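Local coordinates for CigR Protein (Salmonella enterica subsp. enterica serovar Typhimurium, PDB 4EW5) that is of unknown function but is probably an inner membrane protein, of which this chain is the C-terminal domain, at residues Y69-E73 with L83-S87; I53-V58 with W74-G78. All coordinates share one frame. Numbering follows the deposited sequence.

Contact 1: Y69-E73 with L83-S87; sequences YPGYE and LIALS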
ATOM      1  N   TYR A  69      -0.485  -8.964 -11.814  1.00 21.24           N
ATOM      2  CA  TYR A  69      -1.492 -10.032 -11.727  1.00 21.98           C
ATOM      3  C   TYR A  69      -1.861 -10.466 -13.104  1.00 22.07           C
ATOM      4  O   TYR A  69      -2.461  -9.677 -13.892  1.00 21.01           O
ATOM      5  CB  TYR A  69      -2.756  -9.536 -11.051  1.00 22.44           C
ATOM      6  CG  TYR A  69      -2.561  -8.901  -9.708  1.00 22.31           C
ATOM      7  CD1 TYR A  69      -2.505  -9.675  -8.546  1.00 24.66           C
ATOM      8  CD2 TYR A  69      -2.475  -7.521  -9.582  1.00 22.18           C
ATOM      9  CE1 TYR A  69      -2.328  -9.088  -7.325  1.00 22.55           C
ATOM     10  CE2 TYR A  69      -2.262  -6.911  -8.358  1.00 20.53           C
ATOM     11  CZ  TYR A  69      -2.224  -7.661  -7.225  1.00 22.94           C
ATOM     12  OH  TYR A  69      -2.004  -7.014  -6.010  1.00 22.25           O
ATOM     13  N   PRO A  70      -1.469 -11.709 -13.473  1.00 22.97           N
ATOM     14  CA  PRO A  70      -1.746 -12.212 -14.787  1.00 23.56           C
ATOM     15  C   PRO A  70      -3.222 -12.042 -15.078  1.00 23.19           C
ATOM     16  O   PRO A  70      -4.041 -12.342 -14.227  1.00 24.48           O
ATOM     17  CB  PRO A  70      -1.371 -13.673 -14.666  1.00 24.71           C
ATOM     18  CG  PRO A  70      -0.191 -13.624 -13.743  1.00 26.47           C
ATOM     19  CD  PRO A  70      -0.567 -12.602 -12.722  1.00 25.59           C
ATOM     20  N   GLY A  71      -3.549 -11.547 -16.261  1.00 22.91           N
ATOM     21  CA  GLY A  71      -4.926 -11.250 -16.633  1.00 23.32           C
ATOM     22  C   GLY A  71      -5.465  -9.911 -16.236  1.00 22.08           C
ATOM     23  O   GLY A  71      -6.671  -9.604 -16.457  1.00 24.23           O
ATOM     24  N   TYR A  72      -4.593  -9.051 -15.731  1.00 21.87           N
ATOM     25  CA  TYR A  72      -5.006  -7.642 -15.332  1.00 21.46           C
ATOM     26  C   TYR A  72      -3.875  -6.701 -15.739  1.00 22.89           C
ATOM     27  O   TYR A  72      -2.713  -7.145 -15.839  1.00 21.89           O
ATOM     28  CB  TYR A  72      -5.139  -7.548 -13.817  1.00 23.08           C
ATOM     29  CG  TYR A  72      -6.212  -8.467 -13.217  1.00 23.70           C
ATOM     30  CD1 TYR A  72      -5.970  -9.822 -13.049  1.00 21.66           C
ATOM     31  CD2 TYR A  72      -7.518  -7.984 -12.915  1.00 23.85           C
ATOM     32  CE1 TYR A  72      -6.974 -10.699 -12.644  1.00 23.58           C
ATOM     33  CE2 TYR A  72      -8.505  -8.836 -12.447  1.00 25.37           C
ATOM     34  CZ  TYR A  72      -8.211 -10.194 -12.324  1.00 26.81           C
ATOM     35  OH  TYR A  72      -9.149 -11.023 -11.838  1.00 28.31           O
ATOM     36  N   GLU A  73      -4.174  -5.413 -15.883  1.00 22.14           N
ATOM     37  CA  GLU A  73      -3.147  -4.444 -16.200  1.00 23.02           C
ATOM     38  C   GLU A  73      -3.484  -3.111 -15.578  1.00 21.31           C
ATOM     39  O   GLU A  73      -4.654  -2.728 -15.482  1.00 20.53           O
ATOM     40  CB  GLU A  73      -3.005  -4.279 -17.674  1.00 24.62           C
ATOM     41  CG  GLU A  73      -1.847  -3.446 -18.162  1.00 27.16           C
ATOM     42  CD  GLU A  73      -0.494  -3.867 -17.612  1.00 30.71           C
ATOM     43  OE1 GLU A  73      -0.286  -3.628 -16.412  1.00 27.11           O
ATOM     44  OE2 GLU A  73       0.373  -4.387 -18.391  1.00 33.21           O
ATOM     45  N   LEU A  83      -6.319  -0.651 -11.825  1.00 18.65           N
ATOM     46  CA  LEU A  83      -6.044  -1.958 -12.267  1.00 17.61           C
ATOM     47  C   LEU A  83      -7.352  -2.477 -12.911  1.00 21.13           C
ATOM     48  O   LEU A  83      -8.425  -2.469 -12.267  1.00 20.19           O
ATOM     49  CB  LEU A  83      -5.749  -2.889 -11.108  1.00 18.60           C
ATOM     50  CG  LEU A  83      -5.305  -4.326 -11.415  1.00 17.44           C
ATOM     51  CD1 LEU A  83      -3.932  -4.380 -12.121  1.00 17.03           C
ATOM     52  CD2 LEU A  83      -5.282  -5.210 -10.195  1.00 18.43           C
ATOM     53  N   ILE A  84      -7.211  -3.064 -14.083  1.00 20.36           N
ATOM     54  CA  ILE A  84      -8.383  -3.414 -14.896  1.00 23.48           C
ATOM     55  C   ILE A  84      -8.159  -4.820 -15.421  1.00 23.89           C
ATOM     56  O   ILE A  84      -7.042  -5.144 -15.876  1.00 26.93           O
ATOM     57  CB  ILE A  84      -8.486  -2.386 -16.054  1.00 26.89           C
ATOM     58  CG1 ILE A  84      -8.924  -1.048 -15.497  1.00 27.84           C
ATOM     59  CG2 ILE A  84      -9.479  -2.776 -17.101  1.00 30.20           C
ATOM     60  CD1 ILE A  84      -8.894   0.105 -16.506  1.00 32.79           C
ATOM     61  N   ALA A  85      -9.178  -5.670 -15.308  1.00 22.20           N
ATOM     62  CA  ALA A  85      -9.137  -6.994 -15.909  1.00 24.66           C
ATOM     63  C   ALA A  85      -9.076  -6.903 -17.435  1.00 26.88           C
ATOM     64  O   ALA A  85      -9.847  -6.154 -18.079  1.00 28.23           O
ATOM     65  CB  ALA A  85     -10.369  -7.808 -15.506  1.00 26.74           C
ATOM     66  N   LEU A  86      -8.158  -7.661 -18.019  1.00 27.38           N
ATOM     67  CA  LEU A  86      -7.993  -7.654 -19.430  1.00 28.37           C
ATOM     68  C   LEU A  86      -9.256  -8.216 -20.035  1.00 29.69           C
ATOM     69  O   LEU A  86      -9.897  -9.072 -19.466  1.00 30.91           O
ATOM     70  CB  LEU A  86      -6.796  -8.501 -19.880  1.00 27.70           C
ATOM     71  CG  LEU A  86      -5.427  -7.866 -19.550  1.00 30.18           C
ATOM     72  CD1 LEU A  86      -4.353  -8.891 -20.002  1.00 32.62           C
ATOM     73  CD2 LEU A  86      -5.173  -6.517 -20.206  1.00 33.95           C
ATOM     74  N   SER A  87      -9.574  -7.759 -21.208  1.00 29.71           N
ATOM     75  CA  SER A  87     -10.746  -8.253 -21.923  1.00 31.92           C
ATOM     76  C   SER A  87     -12.052  -7.665 -21.364  1.00 30.74           C
ATOM     77  O   SER A  87     -12.757  -6.988 -22.122  1.00 33.54           O
ATOM     78  CB  SER A  87     -10.836  -9.773 -21.994  1.00 32.83           C
ATOM     79  OG  SER A  87     -11.962 -10.170 -22.813  1.00 32.40           O
TER
HETATM   80  O   HOH W   1      -8.608 -10.645 -17.964  1.00 41.49           O
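Residues 69-73 and 83-87 form the open end of the beta hairpin made by strands 72-77 and 80-85, in an antiparallel sheet. Residues 81-99 are predicted to form a transmembrane helix, yet L83-A85 are extended as a strand in this crystal.

The backbone ladder is regular. E73 and I84 are a hydrogen-bonded pair: E73 N gives a bond to I84 O and I84 N one to E73 O, both 2.9 Å. Y72 and A85 follow as a non-hydrogen-bonded pair, their CA atoms 4.2 Å apart. L86 N to G71 O, 2.9 Å and nearly straight, extends the bonding past the last bridge. A type II turn from Y69 to Y72 leads into the strand, closed by Y72 N to Y69 O at 2.9 Å; G71 takes the third position of the turn at a phi of 86°, where a side chain would be jammed against the carbonyl O of P70.

Side chains pack on both faces. Y72 and A85 share one, with Y72 CE2 3.7 Å from A85 CB. L83 reaches both tyrosines: its CD2 lies 3.7 Å from Y69 CD2 and its CD1 3.8 Å from Y72 CB. P8 of the second subunit packs on Y72 and L83, and the Y69 hydroxyl is hydrogen-bonded to D14 of that subunit, so this end of the hairpin belongs to the dimer contact. E73 and I84 lie on the other face, where E73 CB approaches L86 CD2 at 4.0 Å.

Where the strands end, water 1 donates to both G71 O (2.7 Å) and L86 O (2.5 Å).

Contact 2: I53-V58 with W74-G78; sequences IAKKTV and WKIVG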
ATOM      1  N   ILE A  53     -14.521   5.883 -22.144  1.00 27.83           N
ATOM      2  CA  ILE A  53     -13.544   6.475 -21.214  1.00 27.45           C
ATOM      3  C   ILE A  53     -12.205   5.817 -21.570  1.00 27.64           C
ATOM      4  O   ILE A  53     -12.063   4.613 -21.511  1.00 28.95           O
ATOM      5  CB  ILE A  53     -13.902   6.211 -19.732  1.00 28.76           C
ATOM      6  CG1 ILE A  53     -15.150   6.974 -19.342  1.00 26.27           C
ATOM      7  CG2 ILE A  53     -12.762   6.544 -18.722  1.00 28.32           C
ATOM      8  CD1 ILE A  53     -15.099   8.490 -19.532  1.00 29.25           C
ATOM      9  N   ALA A  54     -11.251   6.642 -21.941  1.00 27.74           N
ATOM     10  CA  ALA A  54      -9.912   6.168 -22.276  1.00 28.42           C
ATOM     11  C   ALA A  54      -9.177   5.489 -21.097  1.00 26.63           C
ATOM     12  O   ALA A  54      -9.268   5.925 -19.951  1.00 27.26           O
ATOM     13  CB  ALA A  54      -9.119   7.350 -22.822  1.00 30.04           C
ATOM     14  N   LYS A  55      -8.436   4.421 -21.381  1.00 27.11           N
ATOM     15  CA  LYS A  55      -7.525   3.850 -20.402  1.00 29.94           C
ATOM     16  C   LYS A  55      -6.149   3.876 -21.027  1.00 30.62           C
ATOM     17  O   LYS A  55      -5.922   3.194 -21.994  1.00 30.62           O
ATOM     18  CB  LYS A  55      -7.869   2.431 -20.035  1.00 30.02           C
ATOM     19  CG  LYS A  55      -8.219   1.512 -21.164  1.00 34.01           C
ATOM     20  CD  LYS A  55      -8.714   0.174 -20.628  1.00 40.50           C
ATOM     21  CE  LYS A  55      -9.056  -0.782 -21.741  1.00 41.44           C
ATOM     22  NZ  LYS A  55     -10.418  -0.485 -22.236  1.00 41.04           N
ATOM     23  N   LYS A  56      -5.243   4.661 -20.464  1.00 25.98           N
ATOM     24  CA  LYS A  56      -3.954   4.895 -21.111  1.00 26.62           C
ATOM     25  C   LYS A  56      -2.868   4.047 -20.542  1.00 25.05           C
ATOM     26  O   LYS A  56      -2.947   3.591 -19.426  1.00 25.39           O
ATOM     27  CB  LYS A  56      -3.603   6.396 -21.062  1.00 29.12           C
ATOM     28  CG  LYS A  56      -4.685   7.260 -21.667  1.00 35.36           C
ATOM     29  CD  LYS A  56      -4.331   8.729 -21.630  1.00 37.50           C
ATOM     30  CE  LYS A  56      -5.512   9.552 -22.150  1.00 43.50           C
ATOM     31  NZ  LYS A  56      -5.106  10.889 -22.703  1.00 46.17           N
ATOM     32  N   THR A  57      -1.839   3.814 -21.333  1.00 25.62           N
ATOM     33  CA  THR A  57      -0.807   2.879 -20.945  1.00 25.37           C
ATOM     34  C   THR A  57       0.106   3.417 -19.922  1.00 23.43           C
ATOM     35  O   THR A  57       0.608   4.542 -20.026  1.00 24.50           O
ATOM     36  CB  THR A  57      -0.004   2.419 -22.168  1.00 28.26           C
ATOM     37  OG1 THR A  57      -0.890   1.624 -22.990  1.00 29.42           O
ATOM     38  CG2 THR A  57       1.198   1.557 -21.804  1.00 27.42           C
ATOM     39  N   VAL A  58       0.409   2.606 -18.936  1.00 21.42           N
ATOM     40  CA  VAL A  58       1.379   2.973 -17.928  1.00 20.73           C
ATOM     41  C   VAL A  58       2.741   2.518 -18.442  1.00 22.47           C
ATOM     42  O   VAL A  58       2.866   1.358 -18.866  1.00 21.32           O
ATOM     43  CB  VAL A  58       1.097   2.206 -16.566  1.00 21.52           C
ATOM     44  CG1 VAL A  58       2.274   2.385 -15.577  1.00 19.47           C
ATOM     45  CG2 VAL A  58      -0.248   2.730 -15.953  1.00 21.52           C
ATOM     46  N   TRP A  74      -2.441  -2.406 -15.168  1.00 19.14           N
ATOM     47  CA  TRP A  74      -2.570  -1.080 -14.578  1.00 19.56           C
ATOM     48  C   TRP A  74      -2.734  -0.064 -15.731  1.00 20.37           C
ATOM     49  O   TRP A  74      -2.038  -0.188 -16.772  1.00 21.71           O
ATOM     50  CB  TRP A  74      -1.328  -0.752 -13.783  1.00 20.01           C
ATOM     51  CG  TRP A  74      -1.244  -1.494 -12.491  1.00 19.94           C
ATOM     52  CD1 TRP A  74      -0.465  -2.596 -12.183  1.00 19.25           C
ATOM     53  CD2 TRP A  74      -2.018  -1.215 -11.297  1.00 19.88           C
ATOM     54  NE1 TRP A  74      -0.652  -2.988 -10.904  1.00 19.64           N
ATOM     55  CE2 TRP A  74      -1.573  -2.185 -10.295  1.00 19.51           C
ATOM     56  CE3 TRP A  74      -2.956  -0.249 -10.943  1.00 19.20           C
ATOM     57  CZ2 TRP A  74      -2.072  -2.196  -9.026  1.00 17.76           C
ATOM     58  CZ3 TRP A  74      -3.427  -0.276  -9.652  1.00 19.81           C
ATOM     59  CH2 TRP A  74      -2.989  -1.222  -8.716  1.00 19.26           C
ATOM     60  N   LYS A  75      -3.661   0.875 -15.578  1.00 18.57           N
ATOM     61  CA  LYS A  75      -3.941   1.889 -16.581  1.00 20.66           C
ATOM     62  C   LYS A  75      -4.043   3.260 -15.942  1.00 19.84           C
ATOM     63  O   LYS A  75      -4.372   3.376 -14.737  1.00 20.65           O
ATOM     64  CB  LYS A  75      -5.237   1.563 -17.304  1.00 21.11           C
ATOM     65  CG  LYS A  75      -5.184   0.268 -18.049  1.00 24.04           C
ATOM     66  CD  LYS A  75      -4.423   0.480 -19.369  1.00 27.90           C
ATOM     67  CE  LYS A  75      -4.046  -0.809 -20.054  1.00 33.81           C
ATOM     68  NZ  LYS A  75      -3.039  -0.536 -21.085  1.00 33.63           N
ATOM     69  N   ILE A  76      -3.844   4.295 -16.754  1.00 19.22           N
ATOM     70  CA  ILE A  76      -4.144   5.656 -16.357  1.00 21.83           C
ATOM     71  C   ILE A  76      -5.570   5.973 -16.871  1.00 22.91           C
ATOM     72  O   ILE A  76      -5.833   5.944 -18.074  1.00 23.30           O
ATOM     73  CB  ILE A  76      -3.174   6.636 -16.982  1.00 21.95           C
ATOM     74  CG1 ILE A  76      -1.669   6.201 -16.730  1.00 20.89           C
ATOM     75  CG2 ILE A  76      -3.392   8.077 -16.457  1.00 21.86           C
ATOM     76  CD1 ILE A  76      -0.667   7.184 -17.382  1.00 22.92           C
ATOM     77  N   VAL A  77      -6.437   6.349 -15.950  1.00 23.39           N
ATOM     78  CA  VAL A  77      -7.852   6.664 -16.229  1.00 23.57           C
ATOM     79  C   VAL A  77      -8.103   8.019 -15.609  1.00 23.98           C
ATOM     80  O   VAL A  77      -8.023   8.150 -14.394  1.00 25.27           O
ATOM     81  CB  VAL A  77      -8.755   5.603 -15.597  1.00 22.52           C
ATOM     82  CG1 VAL A  77     -10.231   5.950 -15.807  1.00 26.15           C
ATOM     83  CG2 VAL A  77      -8.435   4.273 -16.216  1.00 22.45           C
ATOM     84  N   GLY A  78      -8.214   9.067 -16.442  1.00 23.85           N
ATOM     85  CA  GLY A  78      -8.322  10.426 -15.939  1.00 25.07           C
ATOM     86  C   GLY A  78      -6.970  10.707 -15.315  1.00 26.83           C
ATOM     87  O   GLY A  78      -5.905  10.517 -15.970  1.00 27.29           O
TER
HETATM   88  O   HOH W   2      -8.955   8.414 -19.107  1.00 30.53           O
HETATM   89  O   HOH W   3      -3.812   1.333 -22.933  1.00 31.85           O
HETATM   90  O   HOH W   4      -0.736  -0.031 -19.144  1.00 24.66           O
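This is a short, partly hydrated antiparallel strand pairing at one margin of the sheet, where the brief, weakly bonded strand 56-57 lies along strand 72-77. Its direct backbone bonding comes from one hydrogen-bonded pair: K56 N to I76 O at 2.8 Å and I76 N to K56 O at 2.9 Å, both almost linear. At the next such positions in each direction water replaces the direct bond. Water 2 joins A54 O (2.6 Å) to G78 N (2.8 Å), and water 4 joins V58 N (2.9 Å) to W74 O (2.7 Å). K75 NZ gives hydrogen bonds to water 4 at 3.1 Å and to water 3 at 2.7 Å; water 3 also donates to K55 O at 3.0 Å. Apolar contacts flank the pairing: V58 CG2 sits 3.8 Å from I76 CG1, and I53 CG2 3.9 Å from V77 CG1. Outside, V58 and W74 both pack on L63 of helix 60-63. A single bonded pair with water on both sides marks a frayed edge strand of an antiparallel sheet.

In the fold
Both contacts use strand 72-77, contact 1 through its first residues and contact 2 through the rest, so this strand is bordered by 80-85 on one side and by 56-57 on the other. With 91-95 next to 80-85, the four strands lie in the sheet in chain order. The two contact centres are 12 Å apart, but their side chains meet: I84 CD1 lies 4.0 Å from K75 CB, 4.1 Å from K55 CD and 4.2 Å from V77 CG2, joining strand 80-85 to strand 72-77 and to the residue just before strand 56-57. The W74 ring adds a second junction, with CE3 3.5 Å from L83 N. W74 also packs on V11 of the second subunit, extending the dimer contact from contact 1.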